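Local coordinates for protein RPA0582 (Rhodopseudomonas palustris, PDB 3HHL) that is of unknown function but belongs to the DUF1330 family, in the clan of dimeric alpha-beta barrel proteins, at residues C[25-30]-C[99-104]; C[49-54]-C[89-94]. All blocks are in the same frame, centred on the assembly; numbering follows the deposited sequence.

Contact 1 of 2, residues C[25-30]-C[99-104]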
ATOM      1  N   ILE C  25       6.080  13.870  -4.261  1.00 30.50           N
ATOM      2  CA  ILE C  25       5.220  13.172  -3.366  1.00 31.69           C
ATOM      3  C   ILE C  25       4.764  11.964  -4.135  1.00 32.48           C
ATOM      4  O   ILE C  25       4.529  12.052  -5.331  1.00 33.78           O
ATOM      5  CB  ILE C  25       3.988  13.994  -2.910  1.00 31.11           C
ATOM      6  CG1 ILE C  25       3.177  14.538  -4.085  1.00 31.60           C
ATOM      7  CG2 ILE C  25       4.440  15.158  -2.082  1.00 32.20           C
ATOM      8  CD1 ILE C  25       1.848  15.192  -3.683  1.00 27.02           C
ATOM      9  N   HIS C  26       4.710  10.831  -3.457  1.00 32.93           N
ATOM     10  CA  HIS C  26       4.184   9.599  -4.005  1.00 33.06           C
ATOM     11  C   HIS C  26       2.902   9.275  -3.311  1.00 32.99           C
ATOM     12  O   HIS C  26       2.837   9.226  -2.093  1.00 33.97           O
ATOM     13  CB  HIS C  26       5.165   8.450  -3.795  1.00 32.77           C
ATOM     14  CG  HIS C  26       6.216   8.374  -4.849  1.00 32.68           C
ATOM     15  ND1 HIS C  26       7.138   7.352  -4.905  1.00 28.66           N
ATOM     16  CD2 HIS C  26       6.528   9.234  -5.854  1.00 33.22           C
ATOM     17  CE1 HIS C  26       7.966   7.586  -5.906  1.00 31.67           C
ATOM     18  NE2 HIS C  26       7.618   8.716  -6.505  1.00 30.41           N
HETATM   19  N   MSE C  27       1.880   9.039  -4.099  1.00 33.47           N
HETATM   20  CA  MSE C  27       0.556   8.825  -3.595  1.00 33.33           C
HETATM   21  C   MSE C  27       0.174   7.354  -3.857  1.00 33.51           C
HETATM   22  O   MSE C  27      -0.140   6.952  -4.988  1.00 32.79           O
HETATM   23  CB  MSE C  27      -0.393   9.765  -4.291  1.00 33.37           C
HETATM   24  CG  MSE C  27      -0.049  11.228  -4.161  1.00 34.55           C
HETATM   25 SE   MSE C  27      -0.048  11.868  -2.361  1.00 41.07          SE
HETATM   26  CE  MSE C  27      -1.928  11.822  -1.996  1.00 37.77           C
ATOM     27  N   LEU C  28       0.216   6.558  -2.788  1.00 33.18           N
ATOM     28  CA  LEU C  28      -0.172   5.150  -2.847  1.00 32.80           C
ATOM     29  C   LEU C  28      -1.668   5.051  -2.732  1.00 32.83           C
ATOM     30  O   LEU C  28      -2.235   5.465  -1.720  1.00 32.89           O
ATOM     31  CB  LEU C  28       0.493   4.358  -1.740  1.00 31.89           C
ATOM     32  CG  LEU C  28       0.092   2.897  -1.571  1.00 32.12           C
ATOM     33  CD1 LEU C  28       0.240   2.083  -2.867  1.00 29.87           C
ATOM     34  CD2 LEU C  28       0.909   2.262  -0.425  1.00 30.72           C
ATOM     35  N   ASN C  29      -2.297   4.508  -3.765  1.00 32.81           N
ATOM     36  CA  ASN C  29      -3.757   4.390  -3.837  1.00 32.94           C
ATOM     37  C   ASN C  29      -4.160   2.910  -3.665  1.00 33.39           C
ATOM     38  O   ASN C  29      -3.726   2.049  -4.461  1.00 34.17           O
ATOM     39  CB  ASN C  29      -4.252   4.858  -5.221  1.00 33.31           C
ATOM     40  CG  ASN C  29      -4.301   6.369  -5.377  1.00 33.18           C
ATOM     41  OD1 ASN C  29      -5.373   6.946  -5.294  1.00 36.69           O
ATOM     42  ND2 ASN C  29      -3.152   7.010  -5.654  1.00 33.13           N
ATOM     43  N   LEU C  30      -4.977   2.601  -2.665  1.00 33.40           N
ATOM     44  CA  LEU C  30      -5.611   1.291  -2.556  1.00 34.01           C
ATOM     45  C   LEU C  30      -7.102   1.514  -2.821  1.00 35.26           C
ATOM     46  O   LEU C  30      -7.769   2.209  -2.053  1.00 36.02           O
ATOM     47  CB  LEU C  30      -5.387   0.668  -1.189  1.00 33.72           C
ATOM     48  CG  LEU C  30      -3.939   0.720  -0.664  1.00 36.25           C
ATOM     49  CD1 LEU C  30      -3.893   0.237   0.756  1.00 35.06           C
ATOM     50  CD2 LEU C  30      -2.909  -0.057  -1.533  1.00 34.17           C
ATOM     51  N   ALA C  99       1.979  21.369  -4.518  1.00 30.95           N
ATOM     52  CA  ALA C  99       1.228  22.377  -5.237  1.00 30.36           C
ATOM     53  C   ALA C  99       0.651  21.779  -6.523  1.00 30.26           C
ATOM     54  O   ALA C  99      -0.459  22.147  -6.922  1.00 30.21           O
ATOM     55  CB  ALA C  99       2.095  23.631  -5.510  1.00 28.80           C
ATOM     56  N   ALA C 100       1.367  20.857  -7.160  1.00 29.94           N
ATOM     57  CA  ALA C 100       0.863  20.312  -8.413  1.00 30.19           C
ATOM     58  C   ALA C 100      -0.417  19.555  -8.110  1.00 30.79           C
ATOM     59  O   ALA C 100      -1.387  19.640  -8.855  1.00 31.67           O
ATOM     60  CB  ALA C 100       1.882  19.406  -9.084  1.00 29.11           C
ATOM     61  N   PHE C 101      -0.410  18.832  -7.005  1.00 31.17           N
ATOM     62  CA  PHE C 101      -1.522  18.013  -6.642  1.00 32.21           C
ATOM     63  C   PHE C 101      -2.717  18.863  -6.241  1.00 32.27           C
ATOM     64  O   PHE C 101      -3.848  18.503  -6.543  1.00 32.53           O
ATOM     65  CB  PHE C 101      -1.138  17.103  -5.472  1.00 33.08           C
ATOM     66  CG  PHE C 101      -2.202  16.119  -5.092  1.00 32.94           C
ATOM     67  CD1 PHE C 101      -2.237  14.864  -5.652  1.00 35.61           C
ATOM     68  CD2 PHE C 101      -3.185  16.458  -4.195  1.00 34.06           C
ATOM     69  CE1 PHE C 101      -3.247  13.955  -5.305  1.00 34.42           C
ATOM     70  CE2 PHE C 101      -4.182  15.557  -3.858  1.00 33.48           C
ATOM     71  CZ  PHE C 101      -4.204  14.324  -4.400  1.00 33.45           C
ATOM     72  N   VAL C 102      -2.479  19.968  -5.548  1.00 32.21           N
ATOM     73  CA  VAL C 102      -3.571  20.862  -5.174  1.00 32.55           C
ATOM     74  C   VAL C 102      -4.191  21.497  -6.441  1.00 33.26           C
ATOM     75  O   VAL C 102      -5.433  21.603  -6.586  1.00 34.04           O
ATOM     76  CB  VAL C 102      -3.098  21.911  -4.142  1.00 32.44           C
ATOM     77  CG1 VAL C 102      -4.108  23.020  -3.959  1.00 31.10           C
ATOM     78  CG2 VAL C 102      -2.805  21.242  -2.831  1.00 31.68           C
ATOM     79  N   GLU C 103      -3.346  21.855  -7.391  1.00 33.12           N
ATOM     80  CA  GLU C 103      -3.838  22.499  -8.578  1.00 33.64           C
ATOM     81  C   GLU C 103      -4.763  21.539  -9.325  1.00 34.11           C
ATOM     82  O   GLU C 103      -5.797  21.943  -9.848  1.00 33.60           O
ATOM     83  CB  GLU C 103      -2.680  22.992  -9.459  1.00 33.61           C
ATOM     84  CG  GLU C 103      -2.001  24.253  -8.936  1.00 34.25           C
ATOM     85  CD  GLU C 103      -2.966  25.397  -8.733  1.00 36.99           C
ATOM     86  OE1 GLU C 103      -3.877  25.561  -9.581  1.00 38.41           O
ATOM     87  OE2 GLU C 103      -2.804  26.139  -7.738  1.00 37.42           O
HETATM   88  N   MSE C 104      -4.395  20.266  -9.355  1.00 34.64           N
HETATM   89  CA  MSE C 104      -5.215  19.252 -10.007  1.00 35.63           C
HETATM   90  C   MSE C 104      -6.573  19.133  -9.326  1.00 35.85           C
HETATM   91  O   MSE C 104      -7.630  19.034  -9.964  1.00 35.09           O
HETATM   92  CB  MSE C 104      -4.528  17.884  -9.949  1.00 36.06           C
HETATM   93  CG  MSE C 104      -5.444  16.701 -10.281  1.00 37.18           C
HETATM   94 SE   MSE C 104      -4.524  15.004 -10.417  1.00 41.78          SE
HETATM   95  CE  MSE C 104      -4.582  14.571  -8.513  1.00 38.22           C
TER

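Contact 2 of 2, residues C[49-54]-C[89-94]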
ATOM      1  N   GLU C  49     -16.776   0.711 -14.557  1.00 41.45           N
ATOM      2  CA  GLU C  49     -17.110   1.648 -15.606  1.00 41.71           C
ATOM      3  C   GLU C  49     -16.966   3.109 -15.121  1.00 40.83           C
ATOM      4  O   GLU C  49     -16.418   3.949 -15.832  1.00 41.41           O
ATOM      5  CB  GLU C  49     -18.507   1.347 -16.168  1.00 42.05           C
ATOM      6  CG  GLU C  49     -18.535   0.033 -16.977  1.00 44.73           C
ATOM      7  CD  GLU C  49     -19.948  -0.390 -17.456  1.00 50.29           C
ATOM      8  OE1 GLU C  49     -20.979  -0.045 -16.803  1.00 54.45           O
ATOM      9  OE2 GLU C  49     -20.028  -1.079 -18.505  1.00 52.72           O
ATOM     10  N   ALA C  50     -17.452   3.411 -13.919  1.00 39.57           N
ATOM     11  CA  ALA C  50     -17.402   4.776 -13.390  1.00 38.42           C
ATOM     12  C   ALA C  50     -15.965   5.177 -13.050  1.00 37.39           C
ATOM     13  O   ALA C  50     -15.568   6.290 -13.305  1.00 36.21           O
ATOM     14  CB  ALA C  50     -18.315   4.922 -12.161  1.00 37.86           C
ATOM     15  N   TYR C  51     -15.198   4.259 -12.478  1.00 36.76           N
ATOM     16  CA  TYR C  51     -13.800   4.518 -12.206  1.00 36.76           C
ATOM     17  C   TYR C  51     -13.006   4.758 -13.492  1.00 36.41           C
ATOM     18  O   TYR C  51     -12.120   5.583 -13.520  1.00 36.53           O
ATOM     19  CB  TYR C  51     -13.166   3.410 -11.365  1.00 36.41           C
ATOM     20  CG  TYR C  51     -11.847   3.854 -10.750  1.00 37.80           C
ATOM     21  CD1 TYR C  51     -10.637   3.511 -11.318  1.00 40.26           C
ATOM     22  CD2 TYR C  51     -11.819   4.663  -9.631  1.00 37.52           C
ATOM     23  CE1 TYR C  51      -9.435   3.948 -10.768  1.00 41.80           C
ATOM     24  CE2 TYR C  51     -10.634   5.076  -9.072  1.00 39.76           C
ATOM     25  CZ  TYR C  51      -9.443   4.727  -9.635  1.00 40.97           C
ATOM     26  OH  TYR C  51      -8.262   5.179  -9.068  1.00 43.54           O
ATOM     27  N   ALA C  52     -13.338   4.030 -14.548  1.00 36.82           N
ATOM     28  CA  ALA C  52     -12.760   4.259 -15.870  1.00 36.96           C
ATOM     29  C   ALA C  52     -13.039   5.699 -16.300  1.00 37.27           C
ATOM     30  O   ALA C  52     -12.127   6.433 -16.679  1.00 38.26           O
ATOM     31  CB  ALA C  52     -13.337   3.278 -16.896  1.00 36.13           C
ATOM     32  N   ALA C  53     -14.297   6.108 -16.227  1.00 37.32           N
ATOM     33  CA  ALA C  53     -14.671   7.461 -16.633  1.00 37.53           C
ATOM     34  C   ALA C  53     -13.828   8.492 -15.819  1.00 38.05           C
ATOM     35  O   ALA C  53     -13.271   9.417 -16.401  1.00 39.06           O
ATOM     36  CB  ALA C  53     -16.177   7.693 -16.466  1.00 36.20           C
ATOM     37  N   TYR C  54     -13.717   8.311 -14.501  1.00 37.79           N
ATOM     38  CA  TYR C  54     -12.866   9.152 -13.656  1.00 38.39           C
ATOM     39  C   TYR C  54     -11.457   9.287 -14.243  1.00 39.20           C
ATOM     40  O   TYR C  54     -10.955  10.397 -14.495  1.00 37.77           O
ATOM     41  CB  TYR C  54     -12.765   8.546 -12.258  1.00 38.26           C
ATOM     42  CG  TYR C  54     -11.723   9.189 -11.397  1.00 38.57           C
ATOM     43  CD1 TYR C  54     -11.693  10.548 -11.240  1.00 38.47           C
ATOM     44  CD2 TYR C  54     -10.766   8.426 -10.726  1.00 37.37           C
ATOM     45  CE1 TYR C  54     -10.737  11.141 -10.458  1.00 40.19           C
ATOM     46  CE2 TYR C  54      -9.813   9.003  -9.943  1.00 36.01           C
ATOM     47  CZ  TYR C  54      -9.790  10.373  -9.803  1.00 39.03           C
ATOM     48  OH  TYR C  54      -8.850  11.031  -9.006  1.00 36.91           O
ATOM     49  N   HIS C  89      -7.803  -1.800  -7.411  1.00 35.89           N
ATOM     50  CA  HIS C  89      -6.740  -1.056  -8.045  1.00 35.51           C
ATOM     51  C   HIS C  89      -5.689  -0.714  -7.006  1.00 34.50           C
ATOM     52  O   HIS C  89      -6.027  -0.268  -5.914  1.00 34.23           O
ATOM     53  CB  HIS C  89      -7.273   0.224  -8.632  1.00 35.76           C
ATOM     54  CG  HIS C  89      -8.157   0.010  -9.803  1.00 39.85           C
ATOM     55  ND1 HIS C  89      -7.916  -0.969 -10.745  1.00 45.43           N
ATOM     56  CD2 HIS C  89      -9.284   0.647 -10.201  1.00 43.23           C
ATOM     57  CE1 HIS C  89      -8.859  -0.931 -11.672  1.00 43.76           C
ATOM     58  NE2 HIS C  89      -9.705   0.033 -11.359  1.00 44.35           N
ATOM     59  N   VAL C  90      -4.422  -0.928  -7.346  1.00 32.82           N
ATOM     60  CA  VAL C  90      -3.341  -0.593  -6.451  1.00 32.03           C
ATOM     61  C   VAL C  90      -2.229   0.032  -7.283  1.00 31.36           C
ATOM     62  O   VAL C  90      -1.693  -0.606  -8.150  1.00 31.60           O
ATOM     63  CB  VAL C  90      -2.832  -1.831  -5.679  1.00 31.58           C
ATOM     64  CG1 VAL C  90      -1.755  -1.438  -4.698  1.00 30.87           C
ATOM     65  CG2 VAL C  90      -3.935  -2.472  -4.947  1.00 29.47           C
ATOM     66  N   PHE C  91      -1.907   1.289  -7.009  1.00 31.27           N
ATOM     67  CA  PHE C  91      -0.884   2.039  -7.762  1.00 31.01           C
ATOM     68  C   PHE C  91      -0.313   3.187  -6.937  1.00 31.00           C
ATOM     69  O   PHE C  91      -0.913   3.619  -5.905  1.00 30.24           O
ATOM     70  CB  PHE C  91      -1.435   2.621  -9.088  1.00 30.25           C
ATOM     71  CG  PHE C  91      -2.581   3.544  -8.903  1.00 29.42           C
ATOM     72  CD1 PHE C  91      -3.844   3.051  -8.722  1.00 30.33           C
ATOM     73  CD2 PHE C  91      -2.389   4.917  -8.871  1.00 31.85           C
ATOM     74  CE1 PHE C  91      -4.945   3.941  -8.547  1.00 33.13           C
ATOM     75  CE2 PHE C  91      -3.452   5.819  -8.668  1.00 31.06           C
ATOM     76  CZ  PHE C  91      -4.735   5.329  -8.514  1.00 33.22           C
ATOM     77  N   ILE C  92       0.814   3.690  -7.449  1.00 31.00           N
ATOM     78  CA  ILE C  92       1.482   4.859  -6.910  1.00 31.29           C
ATOM     79  C   ILE C  92       1.561   5.898  -7.990  1.00 31.89           C
ATOM     80  O   ILE C  92       2.062   5.611  -9.086  1.00 33.37           O
ATOM     81  CB  ILE C  92       2.908   4.536  -6.390  1.00 31.03           C
ATOM     82  CG1 ILE C  92       2.834   3.522  -5.207  1.00 29.93           C
ATOM     83  CG2 ILE C  92       3.618   5.821  -6.013  1.00 28.31           C
ATOM     84  CD1 ILE C  92       4.238   2.897  -4.841  1.00 25.13           C
ATOM     85  N   ALA C  93       1.070   7.100  -7.682  1.00 32.32           N
ATOM     86  CA  ALA C  93       1.098   8.256  -8.597  1.00 32.32           C
ATOM     87  C   ALA C  93       2.158   9.145  -8.004  1.00 32.63           C
ATOM     88  O   ALA C  93       2.151   9.385  -6.804  1.00 33.57           O
ATOM     89  CB  ALA C  93      -0.288   8.975  -8.641  1.00 30.94           C
ATOM     90  N   GLU C  94       3.069   9.644  -8.820  1.00 33.00           N
ATOM     91  CA  GLU C  94       4.025  10.679  -8.383  1.00 32.70           C
ATOM     92  C   GLU C  94       3.557  12.048  -8.858  1.00 32.99           C
ATOM     93  O   GLU C  94       3.094  12.181  -9.974  1.00 33.32           O
ATOM     94  CB  GLU C  94       5.391  10.384  -8.991  1.00 32.34           C
ATOM     95  CG  GLU C  94       6.381  11.515  -8.921  1.00 33.38           C
ATOM     96  CD  GLU C  94       7.824  11.078  -9.171  1.00 35.22           C
ATOM     97  OE1 GLU C  94       8.136   9.882  -8.888  1.00 35.93           O
ATOM     98  OE2 GLU C  94       8.645  11.935  -9.630  1.00 32.98           O
TER

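Contact 1 of 2, residues C[25-30]-C[99-104]
Met27 O is approached by two donors: the backbone N of Ala93 on the neighbouring strand, and Asn29 ND2 of its own strand, a weak bond of 3.1 Å bent to 133° at the hydrogen. The first bond pairs strand 25-33 with strand 89-95 at the residue whose side chain reaches Phe101 of the helix. Met27, a selenomethionine, bends at chi2 and chi3, which sets its methyl against the far end of the Phe101 ring: CE lies 4.1 Å from Phe101 CZ. The selenium stands above the face, 5.2 Å from the ring centroid and 24° off the normal, a distant Met-aromatic contact. Ile25 serves the other end of the same phenylalanine, its CD1 lying 4.0 Å from Phe101 CB, with the two side chains crossing at about a right angle. This is helix 98-106 packing on the inner strand 25-33 of an antiparallel sheet, as in the ferredoxin-like half of a dimeric alpha-beta barrel. With CG anti to the backbone N (chi1 -175°), Phe101 drops its ring from the helix onto the sheet. No hydrogen bond joins the two segments; the contact is buried and apolar. Phe16 of helix 10-18 touches Ile25, Met27 and Phe101, and Tyr95 meets the Phe101 ring edge-to-face. Met27 and Phe101 also pack on apolar side chains of another chain.

Contact 2 of 2, residues C[49-54]-C[89-94]
Tyr51 and His89 form an oblique aromatic pair, their centroids 4.9 Å apart and their planes inclined at 35°. The CD2 and NE2 side of the imidazole meets the CD1 and CE1 side of the phenol: His89 CD2 is 3.4 Å from Tyr51 CE1, and His89 NE2 is 3.6 Å from Tyr51 CD1. The two side chains run past each other in opposite directions. A chi1 of -164° swings the phenol off the helix, opposite the backbone N, and lets its ring reach His89 and its OH reach Phe91.

The second interaction is an oxygen against a ring edge. Tyr51 OH sits near the plane of the Phe91 ring, 3.6 Å from Phe91 CZ, and the tyrosine and the phenylalanine reach for each other from the helix and from the strand; no hydrogen bond links the segments. An alanine in place of Tyr51 would lose the whole phenol and would be likely to leave the His89 imidazole and the Phe91 edge without their cover from the helix.

Tyr51 packs also on Leu33 of strand 25-33 and on Arg117 and Ala120 of helix 117-120, while His89 and Phe91 touch a modified side chain of another chain. Helix 47-64 thereby lies against strand 89-95, which runs between strands 71-80 and 25-33.

In the fold
The centres of the two contacts lie 13 Å apart on one antiparallel sheet, whose neighbouring strands 25-33 and 89-95 supply one segment each. Along the chain contact 2 is nested within contact 1, in the order strand 25-33, helix 47-64, strand 89-95, helix 98-106. Both helices pack on one face of the sheet. The strands are joined: Asn29 N lies 2.7 Å from Phe91 O, a probable hydrogen bond, and His26 NE2 is 2.7 Å from Glu94 OE1, another. Side chains from both contacts touch another chain, consistent with the paired sheets of a dimeric alpha-beta barrel. Bound polyether, probably from the crystallisation liquor, lies about 4 Å from the side chains of Phe101 and Phe91.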